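Local coordinates for protein probable transcriptional regulator (Pseudomonas aeruginosa PAO1, PDB 2GEN) that probably binds DNA at regulatory sites as a transcription factor of the TetR family, acting through a helix-turn-helix motif, at residues A75-R78 with E82-R85. Sequence-based numbering, arbitrary orientation.
Sequences ARAR and ETVR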
ATOM      1  N   ALA A  75     -19.673 -15.663 -10.602  1.00 25.97           N
ATOM      2  CA  ALA A  75     -20.822 -16.385 -11.158  1.00 27.61           C
ATOM      3  C   ALA A  75     -20.956 -16.281 -12.693  1.00 27.91           C
ATOM      4  O   ALA A  75     -21.368 -17.247 -13.322  1.00 30.12           O
ATOM      5  CB  ALA A  75     -22.109 -15.958 -10.445  1.00 28.44           C
ATOM      6  N   ARG A  76     -20.587 -15.138 -13.309  1.00 25.26           N
ATOM      7  CA  ARG A  76     -20.785 -14.919 -14.756  1.00 26.31           C
ATOM      8  C   ARG A  76     -19.508 -14.772 -15.636  1.00 25.21           C
ATOM      9  O   ARG A  76     -19.577 -14.465 -16.867  1.00 26.62           O
ATOM     10  CB  ARG A  76     -21.688 -13.694 -14.959  1.00 26.97           C
ATOM     11  CG  ARG A  76     -23.053 -13.869 -14.306  1.00 30.96           C
ATOM     12  CD  ARG A  76     -24.032 -12.770 -14.663  1.00 37.63           C
ATOM     13  NE  ARG A  76     -24.853 -13.124 -15.818  1.00 43.77           N
ATOM     14  CZ  ARG A  76     -25.974 -13.842 -15.761  1.00 44.81           C
ATOM     15  NH1 ARG A  76     -26.411 -14.321 -14.604  1.00 47.43           N
ATOM     16  NH2 ARG A  76     -26.648 -14.104 -16.872  1.00 47.87           N
ATOM     17  N   ALA A  77     -18.341 -14.918 -15.002  1.00 22.67           N
ATOM     18  CA  ALA A  77     -17.072 -14.804 -15.726  1.00 23.71           C
ATOM     19  C   ALA A  77     -16.943 -16.021 -16.654  1.00 23.71           C
ATOM     20  O   ALA A  77     -17.083 -17.182 -16.196  1.00 23.79           O
ATOM     21  CB  ALA A  77     -15.888 -14.804 -14.720  1.00 23.31           C
ATOM     22  N   ARG A  78     -16.634 -15.768 -17.915  1.00 24.35           N
ATOM     23  CA  ARG A  78     -16.656 -16.835 -18.911  1.00 25.34           C
ATOM     24  C   ARG A  78     -15.300 -17.518 -19.159  1.00 24.90           C
ATOM     25  O   ARG A  78     -15.204 -18.404 -20.016  1.00 24.94           O
ATOM     26  CB  ARG A  78     -17.230 -16.270 -20.198  1.00 28.01           C
ATOM     27  CG  ARG A  78     -16.753 -16.888 -21.479  1.00 35.02           C
ATOM     28  CD  ARG A  78     -17.416 -16.143 -22.624  1.00 40.78           C
ATOM     29  NE  ARG A  78     -18.810 -15.879 -22.261  1.00 45.28           N
ATOM     30  CZ  ARG A  78     -19.809 -16.716 -22.519  1.00 47.09           C
ATOM     31  NH1 ARG A  78     -19.563 -17.865 -23.167  1.00 46.73           N
ATOM     32  NH2 ARG A  78     -21.046 -16.391 -22.154  1.00 44.26           N
ATOM     33  N   GLU A  82     -11.328 -13.351 -17.858  1.00 16.33           N
ATOM     34  CA  GLU A  82     -12.339 -12.539 -17.175  1.00 16.70           C
ATOM     35  C   GLU A  82     -12.271 -12.608 -15.639  1.00 15.80           C
ATOM     36  O   GLU A  82     -12.497 -11.623 -14.920  1.00 15.35           O
ATOM     37  CB  GLU A  82     -13.732 -12.943 -17.647  1.00 17.84           C
ATOM     38  CG  GLU A  82     -14.035 -12.490 -19.084  1.00 18.50           C
ATOM     39  CD  GLU A  82     -15.540 -12.520 -19.418  1.00 19.71           C
ATOM     40  OE1 GLU A  82     -16.369 -13.010 -18.603  1.00 19.21           O
ATOM     41  OE2 GLU A  82     -15.881 -12.093 -20.544  1.00 21.56           O
ATOM     42  N   THR A  83     -11.952 -13.791 -15.105  1.00 15.09           N
ATOM     43  CA  THR A  83     -11.871 -13.936 -13.645  1.00 14.61           C
ATOM     44  C   THR A  83     -10.771 -13.048 -13.049  1.00 13.17           C
ATOM     45  O   THR A  83     -10.953 -12.384 -12.041  1.00 14.38           O
ATOM     46  CB  THR A  83     -11.728 -15.470 -13.319  1.00 13.37           C
ATOM     47  OG1 THR A  83     -12.846 -16.179 -13.879  1.00 15.49           O
ATOM     48  CG2 THR A  83     -11.686 -15.678 -11.800  1.00 17.99           C
ATOM     49  N   VAL A  84      -9.610 -13.032 -13.702  1.00 13.93           N
ATOM     50  CA  VAL A  84      -8.507 -12.218 -13.287  1.00 13.29           C
ATOM     51  C   VAL A  84      -8.860 -10.733 -13.447  1.00 13.85           C
ATOM     52  O   VAL A  84      -8.709  -9.947 -12.525  1.00 15.47           O
ATOM     53  CB  VAL A  84      -7.263 -12.567 -14.107  1.00 14.77           C
ATOM     54  CG1 VAL A  84      -6.161 -11.573 -13.844  1.00 16.95           C
ATOM     55  CG2 VAL A  84      -6.747 -13.949 -13.648  1.00 15.71           C
ATOM     56  N   ARG A  85      -9.410 -10.402 -14.603  1.00 14.49           N
ATOM     57  CA  ARG A  85      -9.782  -8.970 -14.856  1.00 15.37           C
ATOM     58  C   ARG A  85     -10.734  -8.466 -13.788  1.00 15.81           C
ATOM     59  O   ARG A  85     -10.629  -7.323 -13.377  1.00 15.48           O
ATOM     60  CB  ARG A  85     -10.424  -8.795 -16.210  1.00 16.27           C
ATOM     61  CG  ARG A  85      -9.462  -8.915 -17.435  1.00 16.26           C
ATOM     62  CD  ARG A  85     -10.274  -8.952 -18.726  1.00 18.64           C
ATOM     63  NE  ARG A  85     -11.029  -7.708 -18.887  1.00 21.12           N
ATOM     64  CZ  ARG A  85     -10.533  -6.572 -19.403  1.00 22.28           C
ATOM     65  NH1 ARG A  85      -9.297  -6.501 -19.907  1.00 20.33           N
ATOM     66  NH2 ARG A  85     -11.324  -5.492 -19.461  1.00 22.23           N
TER
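Glu82 reaches back across the short turn between two helices of the all-helical TetR fold to hold the backbone of Arg78. This turn joins helix 51-76 to helix 80-97. It is distinct from the predicted DNA-binding motif, which lies earlier in the chain. The Arg78 N-H points at Glu82 OE1, with Arg78 N to Glu82 OE1 at 2.9 Å and an N-H...O angle of 165°. The bond is nearly straight, but the N-H meets the oxygen from above the carboxylate, 50° out of its plane. Glu82 OE1 also lies 3.5 Å from Ala77 CA. Arg78 CB is close as well, 3.7 Å from Glu82 OE1. One carboxylate oxygen therefore sits against the N-H side of the Ala77-Arg78 peptide. The Glu82 chain, extended beyond CG, carries OE1 to the turn.

Ala77 supplies the apolar part. Ala77 CB is 4.1 Å from Glu82 CB. On the Thr83 side, Ala77 CB comes to 3.4 Å from Thr83 OG1. The methyl is thus set against the start of helix 80-97. The guanidinium of Arg78 does not close a salt bridge: Arg78 NE stays 5.1 Å from Glu82 OE2. The opposite charges may still attract weakly at this exposed edge.

Further out, Ser79 bonds to both Glu82 and Thr83 and probably helps place them. Ser79 OG accepts a hydrogen bond from Glu82 N, and Ser79 O is bonded to Thr83 OG1. Glu82 lies in the first turn, so its negative charge probably suits the positive end of the helix. Thr83 is buried and also touches Leu136 and Tyr139 of helix 118-141. The Thr83 hydroxyl stands beside the backbone N (chi1 -58°), and from there OG1 meets both Ser79 O and the Ala77 methyl.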